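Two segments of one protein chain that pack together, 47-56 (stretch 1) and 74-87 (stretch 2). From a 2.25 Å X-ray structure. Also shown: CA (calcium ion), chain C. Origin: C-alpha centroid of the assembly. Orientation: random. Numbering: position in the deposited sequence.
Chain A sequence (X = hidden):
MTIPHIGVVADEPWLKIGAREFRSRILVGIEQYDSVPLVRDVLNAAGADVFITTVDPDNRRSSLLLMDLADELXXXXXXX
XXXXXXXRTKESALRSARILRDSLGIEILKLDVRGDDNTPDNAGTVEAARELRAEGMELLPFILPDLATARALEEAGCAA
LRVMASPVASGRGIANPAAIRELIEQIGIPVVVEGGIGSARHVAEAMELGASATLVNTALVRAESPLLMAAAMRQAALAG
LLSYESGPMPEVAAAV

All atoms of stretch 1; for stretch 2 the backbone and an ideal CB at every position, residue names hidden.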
ATOM      1  N   GLY A  47      11.777  -6.974  -8.353  1.00 27.34           N
ATOM      2  CA  GLY A  47      11.170  -8.146  -9.007  1.00 26.58           C
ATOM      3  C   GLY A  47      10.804  -7.845 -10.452  1.00 26.93           C
ATOM      4  O   GLY A  47       9.904  -8.464 -11.020  1.00 27.60           O
ATOM      5  N   ALA A  48      11.516  -6.891 -11.035  1.00 25.31           N
ATOM      6  CA  ALA A  48      11.272  -6.414 -12.389  1.00 25.92           C
ATOM      7  C   ALA A  48      11.528  -7.462 -13.471  1.00 25.29           C
ATOM      8  O   ALA A  48      12.415  -8.300 -13.334  1.00 25.50           O
ATOM      9  CB  ALA A  48      12.154  -5.202 -12.653  1.00 25.33           C
ATOM     10  N   ASP A  49      10.769  -7.382 -14.560  1.00 25.60           N
ATOM     11  CA  ASP A  49      11.007  -8.231 -15.740  1.00 25.48           C
ATOM     12  C   ASP A  49      11.094  -7.450 -17.053  1.00 24.79           C
ATOM     13  O   ASP A  49      11.088  -8.044 -18.132  1.00 24.88           O
ATOM     14  CB  ASP A  49       9.942  -9.338 -15.835  1.00 26.32           C
ATOM     15  CG  ASP A  49       8.531  -8.805 -16.127  1.00 27.42           C
ATOM     16  OD1 ASP A  49       8.354  -7.606 -16.458  1.00 27.05           O
ATOM     17  OD2 ASP A  49       7.581  -9.612 -16.025  1.00 26.94           O
ATOM     18  N   VAL A  50      11.185  -6.125 -16.960  1.00 24.30           N
ATOM     19  CA  VAL A  50      11.373  -5.275 -18.132  1.00 23.78           C
ATOM     20  C   VAL A  50      12.706  -4.536 -17.983  1.00 23.53           C
ATOM     21  O   VAL A  50      12.977  -3.950 -16.946  1.00 21.89           O
ATOM     22  CB  VAL A  50      10.220  -4.260 -18.278  1.00 23.98           C
ATOM     23  CG1 VAL A  50      10.535  -3.213 -19.337  1.00 24.06           C
ATOM     24  CG2 VAL A  50       8.927  -4.979 -18.630  1.00 24.54           C
ATOM     25  N   PHE A  51      13.524  -4.567 -19.028  1.00 23.97           N
ATOM     26  CA  PHE A  51      14.818  -3.907 -19.034  1.00 24.70           C
ATOM     27  C   PHE A  51      14.754  -2.756 -20.018  1.00 24.57           C
ATOM     28  O   PHE A  51      14.724  -2.970 -21.220  1.00 24.61           O
ATOM     29  CB  PHE A  51      15.908  -4.911 -19.433  1.00 25.52           C
ATOM     30  CG  PHE A  51      17.281  -4.313 -19.555  1.00 25.84           C
ATOM     31  CD1 PHE A  51      17.846  -3.617 -18.501  1.00 26.22           C
ATOM     32  CD2 PHE A  51      18.016  -4.456 -20.730  1.00 27.23           C
ATOM     33  CE1 PHE A  51      19.114  -3.061 -18.611  1.00 26.74           C
ATOM     34  CE2 PHE A  51      19.284  -3.896 -20.849  1.00 27.48           C
ATOM     35  CZ  PHE A  51      19.834  -3.199 -19.782  1.00 26.61           C
ATOM     36  N   ILE A  52      14.728  -1.542 -19.514  1.00 25.92           N
ATOM     37  CA  ILE A  52      14.600  -0.390 -20.360  1.00 27.26           C
ATOM     38  C   ILE A  52      15.988   0.020 -20.773  1.00 30.03           C
ATOM     39  O   ILE A  52      16.770   0.398 -19.979  1.00 30.64           O
ATOM     40  CB  ILE A  52      13.874   0.756 -19.666  1.00 27.46           C
ATOM     41  CG1 ILE A  52      12.422   0.415 -19.426  1.00 27.59           C
ATOM     42  CG2 ILE A  52      13.951   2.002 -20.501  1.00 28.30           C
ATOM     43  CD1 ILE A  52      11.808   1.167 -18.305  1.00 28.33           C
ATOM     44  N   THR A  53      16.269  -0.096 -22.049  1.00 32.61           N
ATOM     45  CA  THR A  53      17.601  -0.027 -22.539  1.00 34.23           C
ATOM     46  C   THR A  53      17.914   1.074 -23.520  1.00 35.80           C
ATOM     47  O   THR A  53      17.132   1.422 -24.352  1.00 34.43           O
ATOM     48  CB  THR A  53      18.044  -1.366 -23.097  1.00 20.00           C
ATOM     49  OG1 THR A  53      19.451  -1.348 -23.270  1.00 20.00           O
ATOM     50  CG2 THR A  53      17.402  -1.637 -24.388  1.00 20.00           C
ATOM     51  N   THR A  54      19.105   1.609 -23.356  1.00 38.97           N
ATOM     52  CA  THR A  54      19.712   2.594 -24.224  1.00 41.89           C
ATOM     53  C   THR A  54      20.906   2.022 -24.996  1.00 43.31           C
ATOM     54  O   THR A  54      21.737   2.736 -25.465  1.00 42.26           O
ATOM     55  CB  THR A  54      20.142   3.846 -23.437  1.00 43.68           C
ATOM     56  OG1 THR A  54      20.981   3.464 -22.362  1.00 42.97           O
ATOM     57  CG2 THR A  54      18.958   4.522 -22.843  1.00 45.46           C
ATOM     58  N   VAL A  55      20.996   0.724 -25.101  1.00 42.78           N
ATOM     59  CA  VAL A  55      22.225   0.114 -25.567  1.00 43.90           C
ATOM     60  C   VAL A  55      22.442   0.534 -27.010  1.00 42.30           C
ATOM     61  O   VAL A  55      21.513   0.553 -27.822  1.00 38.35           O
ATOM     62  CB  VAL A  55      22.253  -1.425 -25.443  1.00 45.96           C
ATOM     63  CG1 VAL A  55      21.239  -2.087 -26.363  1.00 47.93           C
ATOM     64  CG2 VAL A  55      23.649  -1.947 -25.762  1.00 47.96           C
ATOM     65  N   ASP A  56      23.681   0.910 -27.294  1.00 40.24           N
ATOM     66  CA  ASP A  56      24.073   1.361 -28.601  1.00 40.11           C
ATOM     67  C   ASP A  56      25.330   0.555 -28.937  1.00 42.55           C
ATOM     68  O   ASP A  56      26.382   0.775 -28.321  1.00 41.43           O
ATOM     69  CB  ASP A  56      24.339   2.863 -28.543  1.00 40.33           C
ATOM     70  CG  ASP A  56      24.787   3.426 -29.866  1.00 38.21           C
ATOM     71  OD1 ASP A  56      25.147   2.628 -30.747  1.00 36.03           O
ATOM     72  OD2 ASP A  56      24.777   4.660 -30.032  1.00 38.66           O
ATOM     73  N   UNK A  74      20.569 -11.714 -14.861  1.00 38.79           N
ATOM     74  CA  UNK A  74      20.157 -12.526 -16.008  1.00 38.65           C
ATOM     75  C   UNK A  74      19.279 -11.723 -16.970  1.00 37.30           C
ATOM     76  O   UNK A  74      18.056 -11.796 -16.897  1.00 38.36           O
ATOM     77  CB  UNK A  74      19.408 -13.773 -15.533  1.00 38.65           C
ATOM     78  N   UNK A  75      19.899 -10.959 -17.865  1.00 36.77           N
ATOM     79  CA  UNK A  75      19.144 -10.076 -18.762  1.00 36.75           C
ATOM     80  C   UNK A  75      18.286 -10.835 -19.778  1.00 38.13           C
ATOM     81  O   UNK A  75      17.405 -10.247 -20.405  1.00 35.52           O
ATOM     82  CB  UNK A  75      20.111  -9.154 -19.507  1.00 36.75           C
ATOM     83  N   UNK A  76      18.527 -12.137 -19.917  1.00 40.43           N
ATOM     84  CA  UNK A  76      17.677 -13.010 -20.729  1.00 42.18           C
ATOM     85  C   UNK A  76      16.290 -13.226 -20.117  1.00 40.26           C
ATOM     86  O   UNK A  76      15.355 -13.554 -20.828  1.00 42.87           O
ATOM     87  CB  UNK A  76      18.365 -14.363 -20.925  1.00 42.18           C
ATOM     88  N   UNK A  77      16.165 -13.067 -18.803  1.00 40.61           N
ATOM     89  CA  UNK A  77      14.864 -13.160 -18.142  1.00 41.77           C
ATOM     90  C   UNK A  77      13.998 -11.908 -18.358  1.00 37.76           C
ATOM     91  O   UNK A  77      12.841 -11.898 -17.979  1.00 39.19           O
ATOM     92  CB  UNK A  77      15.065 -13.394 -16.643  1.00 41.77           C
ATOM     93  N   UNK A  78      14.561 -10.863 -18.962  1.00 32.57           N
ATOM     94  CA  UNK A  78      13.877  -9.585 -19.091  1.00 29.92           C
ATOM     95  C   UNK A  78      13.391  -9.390 -20.515  1.00 28.33           C
ATOM     96  O   UNK A  78      14.035  -9.840 -21.463  1.00 27.98           O
ATOM     97  CB  UNK A  78      14.797  -8.434 -18.679  1.00 29.92           C
ATOM     98  N   UNK A  79      12.249  -8.726 -20.658  1.00 26.11           N
ATOM     99  CA  UNK A  79      11.866  -8.157 -21.945  1.00 25.13           C
ATOM    100  C   UNK A  79      12.597  -6.833 -22.111  1.00 24.87           C
ATOM    101  O   UNK A  79      12.522  -5.960 -21.234  1.00 24.24           O
ATOM    102  CB  UNK A  79      10.351  -7.969 -22.046  1.00 25.13           C
ATOM    103  N   UNK A  80      13.302  -6.677 -23.225  1.00 24.78           N
ATOM    104  CA  UNK A  80      14.044  -5.444 -23.496  1.00 26.12           C
ATOM    105  C   UNK A  80      13.165  -4.464 -24.242  1.00 25.51           C
ATOM    106  O   UNK A  80      12.535  -4.819 -25.234  1.00 25.01           O
ATOM    107  CB  UNK A  80      15.315  -5.733 -24.297  1.00 26.12           C
ATOM    108  N   UNK A  81      13.121  -3.224 -23.775  1.00 25.22           N
ATOM    109  CA  UNK A  81      12.367  -2.207 -24.485  1.00 25.64           C
ATOM    110  C   UNK A  81      13.202  -0.943 -24.619  1.00 25.94           C
ATOM    111  O   UNK A  81      13.956  -0.582 -23.719  1.00 26.64           O
ATOM    112  CB  UNK A  81      11.048  -1.909 -23.768  1.00 25.64           C
ATOM    113  N   UNK A  82      13.072  -0.278 -25.756  1.00 26.61           N
ATOM    114  CA  UNK A  82      13.782   0.968 -25.976  1.00 26.67           C
ATOM    115  C   UNK A  82      13.052   2.144 -25.385  1.00 27.19           C
ATOM    116  O   UNK A  82      11.929   2.018 -24.881  1.00 27.08           O
ATOM    117  CB  UNK A  82      14.005   1.196 -27.472  1.00 26.67           C
ATOM    118  N   UNK A  83      13.691   3.299 -25.463  1.00 27.98           N
ATOM    119  CA  UNK A  83      13.126   4.525 -24.938  1.00 30.64           C
ATOM    120  C   UNK A  83      13.481   5.733 -25.816  1.00 30.86           C
ATOM    121  O   UNK A  83      14.510   5.730 -26.503  1.00 29.80           O
ATOM    122  CB  UNK A  83      13.613   4.750 -23.505  1.00 30.64           C
ATOM    123  N   UNK A  84      12.612   6.745 -25.794  1.00 30.25           N
ATOM    124  CA  UNK A  84      12.878   8.033 -26.436  1.00 31.25           C
ATOM    125  C   UNK A  84      12.975   9.166 -25.405  1.00 33.21           C
ATOM    126  O   UNK A  84      12.943  10.344 -25.774  1.00 32.78           O
ATOM    127  CB  UNK A  84      11.783   8.347 -27.457  1.00 31.25           C
ATOM    128  N   UNK A  85      13.103   8.828 -24.120  1.00 35.81           N
ATOM    129  CA  UNK A  85      13.069   9.848 -23.057  1.00 38.64           C
ATOM    130  C   UNK A  85      14.260  10.825 -23.069  1.00 41.97           C
ATOM    131  O   UNK A  85      14.190  11.883 -22.448  1.00 40.67           O
ATOM    132  CB  UNK A  85      13.017   9.150 -21.697  1.00 38.64           C
ATOM    133  N   UNK A  86      15.341  10.473 -23.759  1.00 47.23           N
ATOM    134  CA  UNK A  86      16.488  11.376 -23.887  1.00 52.86           C
ATOM    135  C   UNK A  86      16.289  12.408 -24.985  1.00 54.72           C
ATOM    136  O   UNK A  86      16.912  13.466 -24.959  1.00 56.50           O
ATOM    137  CB  UNK A  86      17.761  10.574 -24.163  1.00 52.86           C
ATOM    138  N   UNK A  87      15.419  12.101 -25.942  1.00 57.80           N
ATOM    139  CA  UNK A  87      15.074  13.038 -27.012  1.00 58.32           C
ATOM    140  C   UNK A  87      14.174  14.154 -26.479  1.00 59.43           C
ATOM    141  O   UNK A  87      13.298  13.906 -25.651  1.00 56.81           O
ATOM    142  CB  UNK A  87      14.384  12.305 -28.164  1.00 58.32           C
TER
HETATM  143 CA    CA C 301      25.866   4.538 -32.367  1.00 40.47          CA

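Position 74 lies beyond the reach of stretch 1, with phi at -81°, so almost anything would serve; it is Pro74, whose O accepts a bond from the backbone N of 77 and so helps close the 3-10 segment that follows.

At 75 the CB points sideways, yet it stands 5.3 Å from Phe51 CD2, beside an open ring face. A branched or long apolar chain could bend over that face. Leu75 does so: CD2 lies 4.1 Å from Phe51 CD1 and 8° off the ring normal, a CH-pi contact.

Positions 76 and 77 find no stretch 1 atom within 5.5 Å of their CBs, and polar residues suit such open space. They are Asp76, out of reach, and Asp77, whose side chain leads away from the contact.

At 78 the CB points toward stretch 1, 3.8 Å from Phe51 CB and 3.8 Å from Asp49 O. A medium or large apolar residue fits, and a flat one could run back along the chain past Ala48. Phe78, with chi1 m, takes that path: CE2 comes 3.3 Å from Ala48 O and 4.3 Å from Ala48 CB, and the ring edge faces the backbone N of Phe51.

From 79 the backbones form a parallel ladder. The N of 79 donates to Asp49 O (2.9 Å), and its O accepts from Phe51 N (2.8 Å). The CB shares a sheet face with Val50 and lies 4.8 Å from Val50 CG2; valine, isoleucine or threonine would suit the extended backbone. Thr79 adds a water link, its OG1 2.5 Å from a water that donates to Asp49 O.

At 80 the CB joins Phe51 on the other face, 4.6 Å from Thr53 CG2. Beyond it lie the edge of the Phe51 ring and Val55, offering a broad apolar surface to a large aromatic or long aliphatic chain. Trp80 receives the edge of Phe51 on its face, ring centroids 4.9 Å apart and planes at 72°, while Val55 CG1 sits at its own edge. Its NE1 donates to the O of Leu75 (3.0 Å), anchoring the indole.

Position 81 returns to the Val50 face, its CB 4.6 Å from Val50 CG1 and 5.1 Å from Ile52 CG1, so a beta-branched aliphatic is a natural choice. Ile81 CG1 reaches Ile52 CG1 at 3.7 Å and Val50 CG1 at 3.9 Å; its backbone N donates to Phe51 O and its O accepts from Thr53 N.

At 82 a CB would point away, 4.4 Å from Thr53 O. Small residues could fit; Gly82 is found.

At 83 the CB points toward Ile52 CG2, 4.1 Å away, favouring a compact branched residue. Thr83 puts CG2 3.9 Å from Thr54 CG2, while OG1 accepts from the N of 85.

Positions 84 to 87 form a type I turn, unguided by stretch 1 at 84, 85 and 87, where small or polar residues would serve. At 86 the CB points toward stretch 1 from afar; a long chain, apolar or aromatic, could reach Thr54's methyl. Thr84, Ser85 and Ala87 make no contact; Phe86 brings CE2 to 3.8 Å from Thr54 CG2.

Stretch 2, residues 74-87: PLDDFTWIGTTSFA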
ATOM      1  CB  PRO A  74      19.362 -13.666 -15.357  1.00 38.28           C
ATOM      2  CG  PRO A  74      18.782 -13.065 -14.121  1.00 39.20           C
ATOM      3  CD  PRO A  74      19.794 -12.046 -13.645  1.00 40.50           C
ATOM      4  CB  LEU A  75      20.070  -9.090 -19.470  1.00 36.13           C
ATOM      5  CG  LEU A  75      20.811  -8.101 -18.561  1.00 36.73           C
ATOM      6  CD1 LEU A  75      21.806  -7.287 -19.368  1.00 36.18           C
ATOM      7  CD2 LEU A  75      19.860  -7.174 -17.813  1.00 36.39           C
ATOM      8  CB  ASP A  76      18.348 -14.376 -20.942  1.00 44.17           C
ATOM      9  CG  ASP A  76      18.580 -15.129 -19.633  1.00 46.80           C
ATOM     10  OD1 ASP A  76      19.536 -14.782 -18.904  1.00 50.12           O
ATOM     11  OD2 ASP A  76      17.803 -16.060 -19.327  1.00 48.59           O
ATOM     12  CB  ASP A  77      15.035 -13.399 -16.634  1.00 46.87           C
ATOM     13  CG  ASP A  77      15.551 -14.804 -16.302  1.00 52.11           C
ATOM     14  OD1 ASP A  77      15.626 -15.665 -17.211  1.00 54.30           O
ATOM     15  OD2 ASP A  77      15.874 -15.043 -15.116  1.00 55.58           O
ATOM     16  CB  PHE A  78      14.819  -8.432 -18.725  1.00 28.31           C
ATOM     17  CG  PHE A  78      15.161  -8.363 -17.264  1.00 27.23           C
ATOM     18  CD1 PHE A  78      15.995  -9.309 -16.682  1.00 27.13           C
ATOM     19  CD2 PHE A  78      14.664  -7.344 -16.471  1.00 27.27           C
ATOM     20  CE1 PHE A  78      16.318  -9.245 -15.336  1.00 26.29           C
ATOM     21  CE2 PHE A  78      14.988  -7.269 -15.126  1.00 26.79           C
ATOM     22  CZ  PHE A  78      15.812  -8.228 -14.556  1.00 26.67           C
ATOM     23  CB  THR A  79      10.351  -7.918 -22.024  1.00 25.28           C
ATOM     24  OG1 THR A  79       9.673  -9.167 -21.887  1.00 24.66           O
ATOM     25  CG2 THR A  79       9.966  -7.285 -23.356  1.00 25.71           C
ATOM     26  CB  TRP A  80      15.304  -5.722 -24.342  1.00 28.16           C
ATOM     27  CG  TRP A  80      16.376  -6.507 -23.637  1.00 28.96           C
ATOM     28  CD1 TRP A  80      16.201  -7.508 -22.734  1.00 29.37           C
ATOM     29  CD2 TRP A  80      17.790  -6.367 -23.813  1.00 29.89           C
ATOM     30  NE1 TRP A  80      17.421  -7.992 -22.317  1.00 30.65           N
ATOM     31  CE2 TRP A  80      18.412  -7.307 -22.968  1.00 30.68           C
ATOM     32  CE3 TRP A  80      18.588  -5.533 -24.599  1.00 31.77           C
ATOM     33  CZ2 TRP A  80      19.801  -7.444 -22.890  1.00 32.26           C
ATOM     34  CZ3 TRP A  80      19.969  -5.668 -24.523  1.00 32.89           C
ATOM     35  CH2 TRP A  80      20.560  -6.616 -23.670  1.00 31.89           C
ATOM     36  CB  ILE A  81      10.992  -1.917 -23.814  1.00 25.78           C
ATOM     37  CG1 ILE A  81      11.125  -1.116 -22.514  1.00 26.11           C
ATOM     38  CG2 ILE A  81      10.250  -3.221 -23.548  1.00 25.85           C
ATOM     39  CD1 ILE A  81       9.816  -0.477 -22.103  1.00 27.48           C
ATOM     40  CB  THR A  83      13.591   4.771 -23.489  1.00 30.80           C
ATOM     41  OG1 THR A  83      13.087   6.029 -23.040  1.00 32.79           O
ATOM     42  CG2 THR A  83      15.113   4.778 -23.392  1.00 32.11           C
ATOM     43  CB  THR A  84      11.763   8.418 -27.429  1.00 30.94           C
ATOM     44  OG1 THR A  84      10.558   8.688 -26.706  1.00 32.11           O
ATOM     45  CG2 THR A  84      11.510   7.321 -28.449  1.00 30.66           C
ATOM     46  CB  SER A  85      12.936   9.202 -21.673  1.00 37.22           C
ATOM     47  OG  SER A  85      14.107   8.502 -21.311  1.00 37.35           O
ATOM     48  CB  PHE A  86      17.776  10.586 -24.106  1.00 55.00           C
ATOM     49  CG  PHE A  86      18.274   9.921 -22.863  1.00 58.84           C
ATOM     50  CD1 PHE A  86      18.972  10.650 -21.909  1.00 60.94           C
ATOM     51  CD2 PHE A  86      18.012   8.580 -22.621  1.00 60.84           C
ATOM     52  CE1 PHE A  86      19.420  10.048 -20.743  1.00 63.01           C
ATOM     53  CE2 PHE A  86      18.455   7.974 -21.457  1.00 60.86           C
ATOM     54  CZ  PHE A  86      19.161   8.708 -20.517  1.00 61.64           C
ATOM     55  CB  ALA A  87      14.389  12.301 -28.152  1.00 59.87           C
TER
HETATM   56  O   HOH W   1       9.012  -9.556 -19.485  1.00 32.83           O
HETATM   57  O   HOH W   2      23.819   3.835 -33.434  1.00 40.96           O
HETATM   58  O   HOH W   3      26.605   4.993 -34.691  1.00 37.48           O
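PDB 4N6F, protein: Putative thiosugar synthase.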